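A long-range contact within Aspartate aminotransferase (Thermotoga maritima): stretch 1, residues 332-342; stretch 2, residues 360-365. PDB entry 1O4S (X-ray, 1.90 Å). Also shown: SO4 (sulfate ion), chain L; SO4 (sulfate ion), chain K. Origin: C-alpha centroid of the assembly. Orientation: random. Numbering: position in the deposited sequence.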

# COMPACT_ATOMS: atom_id res chain seq x y z
N LYS B 332 15.74 -24.24 -20.39
CA LYS B 332 15.09 -25.55 -20.32
C LYS B 332 15.98 -26.53 -19.55
O LYS B 332 17.19 -26.61 -19.78
CB LYS B 332 14.84 -26.05 -21.75
CG LYS B 332 13.96 -27.30 -21.88
CD LYS B 332 12.48 -26.99 -22.19
CE LYS B 332 11.64 -28.28 -22.19
NZ LYS B 332 11.16 -28.66 -20.81
N VAL B 333 15.37 -27.22 -18.60
CA VAL B 333 16.05 -28.24 -17.82
C VAL B 333 15.40 -29.61 -18.05
O VAL B 333 14.22 -29.69 -18.40
CB VAL B 333 16.07 -27.87 -16.29
CG1 VAL B 333 16.90 -26.61 -16.05
CG2 VAL B 333 14.65 -27.70 -15.72
N ARG B 334 16.17 -30.68 -17.88
CA ARG B 334 15.62 -32.02 -17.93
C ARG B 334 14.94 -32.31 -16.59
O ARG B 334 15.36 -31.82 -15.55
CB ARG B 334 16.70 -33.06 -18.23
N GLY B 335 13.88 -33.12 -16.64
CA GLY B 335 13.15 -33.53 -15.45
C GLY B 335 12.36 -32.42 -14.76
O GLY B 335 11.84 -31.50 -15.40
N ASP B 336 12.27 -32.55 -13.43
CA ASP B 336 11.57 -31.63 -12.55
C ASP B 336 12.46 -30.41 -12.25
O ASP B 336 13.64 -30.56 -11.92
CB ASP B 336 11.15 -32.36 -11.26
CG ASP B 336 10.37 -31.46 -10.28
OD1 ASP B 336 9.72 -31.98 -9.35
OD2 ASP B 336 10.36 -30.22 -10.33
N ASP B 337 11.89 -29.21 -12.39
CA ASP B 337 12.64 -27.95 -12.26
C ASP B 337 12.86 -27.59 -10.80
O ASP B 337 13.90 -27.04 -10.44
CB ASP B 337 11.95 -26.79 -13.00
CG ASP B 337 10.51 -26.61 -12.58
OD1 ASP B 337 9.63 -27.27 -13.16
OD2 ASP B 337 10.14 -25.87 -11.68
N VAL B 338 11.86 -27.86 -9.96
CA VAL B 338 12.02 -27.68 -8.52
C VAL B 338 13.19 -28.50 -8.00
O VAL B 338 14.02 -27.98 -7.26
CB VAL B 338 10.77 -28.08 -7.72
CG1 VAL B 338 11.03 -27.93 -6.22
CG2 VAL B 338 9.57 -27.27 -8.14
N LYS B 339 13.25 -29.77 -8.38
CA LYS B 339 14.36 -30.61 -7.96
C LYS B 339 15.67 -30.15 -8.58
O LYS B 339 16.71 -30.19 -7.93
CB LYS B 339 14.10 -32.09 -8.32
CG LYS B 339 12.84 -32.70 -7.66
CD LYS B 339 12.75 -34.24 -7.97
CE LYS B 339 11.40 -34.90 -7.60
NZ LYS B 339 11.42 -36.41 -7.83
N PHE B 340 15.63 -29.72 -9.84
CA PHE B 340 16.82 -29.16 -10.49
C PHE B 340 17.43 -28.05 -9.62
O PHE B 340 18.65 -28.01 -9.41
CB PHE B 340 16.49 -28.60 -11.88
CG PHE B 340 17.70 -28.11 -12.66
CD1 PHE B 340 18.27 -28.90 -13.65
CD2 PHE B 340 18.26 -26.85 -12.40
CE1 PHE B 340 19.39 -28.46 -14.38
CE2 PHE B 340 19.38 -26.41 -13.11
CZ PHE B 340 19.94 -27.21 -14.11
N CYS B 341 16.59 -27.17 -9.11
CA CYS B 341 17.04 -26.00 -8.35
C CYS B 341 17.48 -26.36 -6.94
O CYS B 341 18.40 -25.73 -6.41
CB CYS B 341 15.95 -24.95 -8.29
SG CYS B 341 15.63 -24.20 -9.89
N GLU B 342 16.82 -27.36 -6.35
CA GLU B 342 17.16 -27.84 -5.00
C GLU B 342 18.56 -28.43 -5.00
O GLU B 342 19.36 -28.17 -4.11
CB GLU B 342 16.14 -28.90 -4.51
CG GLU B 342 14.82 -28.30 -4.00
CD GLU B 342 13.79 -29.35 -3.56
OE1 GLU B 342 14.01 -30.58 -3.75
OE2 GLU B 342 12.72 -28.94 -3.02
N LYS B 360 5.26 -22.57 -15.67
CA LYS B 360 5.92 -23.19 -16.81
C LYS B 360 6.99 -24.17 -16.33
O LYS B 360 8.19 -23.82 -16.31
CB LYS B 360 6.52 -22.15 -17.75
CG LYS B 360 6.99 -22.76 -19.07
CD LYS B 360 5.86 -22.91 -20.06
CE LYS B 360 6.34 -23.62 -21.31
NZ LYS B 360 5.34 -23.60 -22.38
N PRO B 361 6.56 -25.37 -15.94
CA PRO B 361 7.48 -26.42 -15.50
C PRO B 361 8.50 -26.85 -16.56
O PRO B 361 8.30 -26.65 -17.75
CB PRO B 361 6.54 -27.59 -15.16
CG PRO B 361 5.19 -26.92 -14.90
CD PRO B 361 5.15 -25.80 -15.88
N GLY B 362 9.61 -27.42 -16.12
CA GLY B 362 10.67 -27.84 -17.01
C GLY B 362 11.58 -26.71 -17.46
O GLY B 362 12.33 -26.87 -18.42
N PHE B 363 11.49 -25.58 -16.78
CA PHE B 363 12.32 -24.41 -17.05
C PHE B 363 12.85 -23.88 -15.74
O PHE B 363 12.33 -24.19 -14.67
CB PHE B 363 11.51 -23.31 -17.74
CG PHE B 363 11.24 -23.58 -19.20
CD1 PHE B 363 10.10 -24.30 -19.60
CD2 PHE B 363 12.09 -23.08 -20.18
CE1 PHE B 363 9.83 -24.54 -20.96
CE2 PHE B 363 11.84 -23.30 -21.54
CZ PHE B 363 10.71 -24.04 -21.94
N VAL B 364 13.87 -23.06 -15.82
CA VAL B 364 14.45 -22.39 -14.64
C VAL B 364 14.74 -20.91 -15.03
O VAL B 364 15.01 -20.63 -16.20
CB VAL B 364 15.64 -23.26 -14.17
CG1 VAL B 364 16.84 -22.50 -13.85
CG2 VAL B 364 15.22 -24.19 -13.02
N ARG B 365 14.61 -19.98 -14.07
CA ARG B 365 14.91 -18.56 -14.30
C ARG B 365 16.21 -18.17 -13.62
O ARG B 365 16.37 -18.35 -12.42
CB ARG B 365 13.80 -17.65 -13.77
CG ARG B 365 13.93 -16.23 -14.25
CD ARG B 365 13.03 -15.27 -13.57
NE ARG B 365 13.49 -14.92 -12.23
CZ ARG B 365 12.83 -14.11 -11.43
NH1 ARG B 365 11.70 -13.56 -11.84
NH2 ARG B 365 13.31 -13.84 -10.21
S SO4 L . 7.91 -25.41 -24.84
O1 SO4 L . 7.56 -24.22 -24.04
O2 SO4 L . 8.99 -26.17 -24.17
O3 SO4 L . 6.70 -26.24 -24.86
O4 SO4 L . 8.25 -25.01 -26.21
S SO4 K . 10.49 -11.80 -8.86
O1 SO4 K . 10.67 -11.38 -10.26
O2 SO4 K . 9.40 -12.78 -8.86
O3 SO4 K . 11.70 -12.34 -8.21
O4 SO4 K . 10.14 -10.61 -8.11

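Three residues, Val-364, Lys-332 and Gly-362, cover just over half of the surface buried between stretch 332-342 and stretch 360-365, a loop leading into a strand at Phe-363. Gly-362 is its polar centre. Gly-362 O accepts two hydrogen bonds, from Val-333 N (3.1 Å, nearly linear at 168°) and from Lys-332 NZ (3.2 Å), while Gly-362 N donates to Asp-337 OD1 (3.0 Å), so both backbone polar groups are satisfied across the contact. Its positive phi favours glycine, and an ideal CB on Gly-362 would lie 2.8 Å from Lys-332 NZ, a clash. Lys-332 pairs with Phe-363 in an antiparallel, non-hydrogen-bonded bridge (CA to CA, 4.4 Å) that sets both side chains on the same face of the sheet. On that shared face the lysine's aliphatic chain packs over the aromatic ring: Lys-332 CD sits 3.9 Å from the Phe-363 ring centroid, over its face, in a CH-pi contact, before NZ reaches the Gly-362 carbonyl. Val-364 points toward the helix and fills the apolar side of the contact. Val-364 CG2 lies 3.2 Å from Cys-341 SG, a tight approach, and 4.1 Å from Phe-340 CD2; Val-364 CB packs 4.0 Å from Val-333 CG1. At the start of the helix, Asp-336 OD2 caps Val-338 N through a weak bond (2.8 Å, 125°).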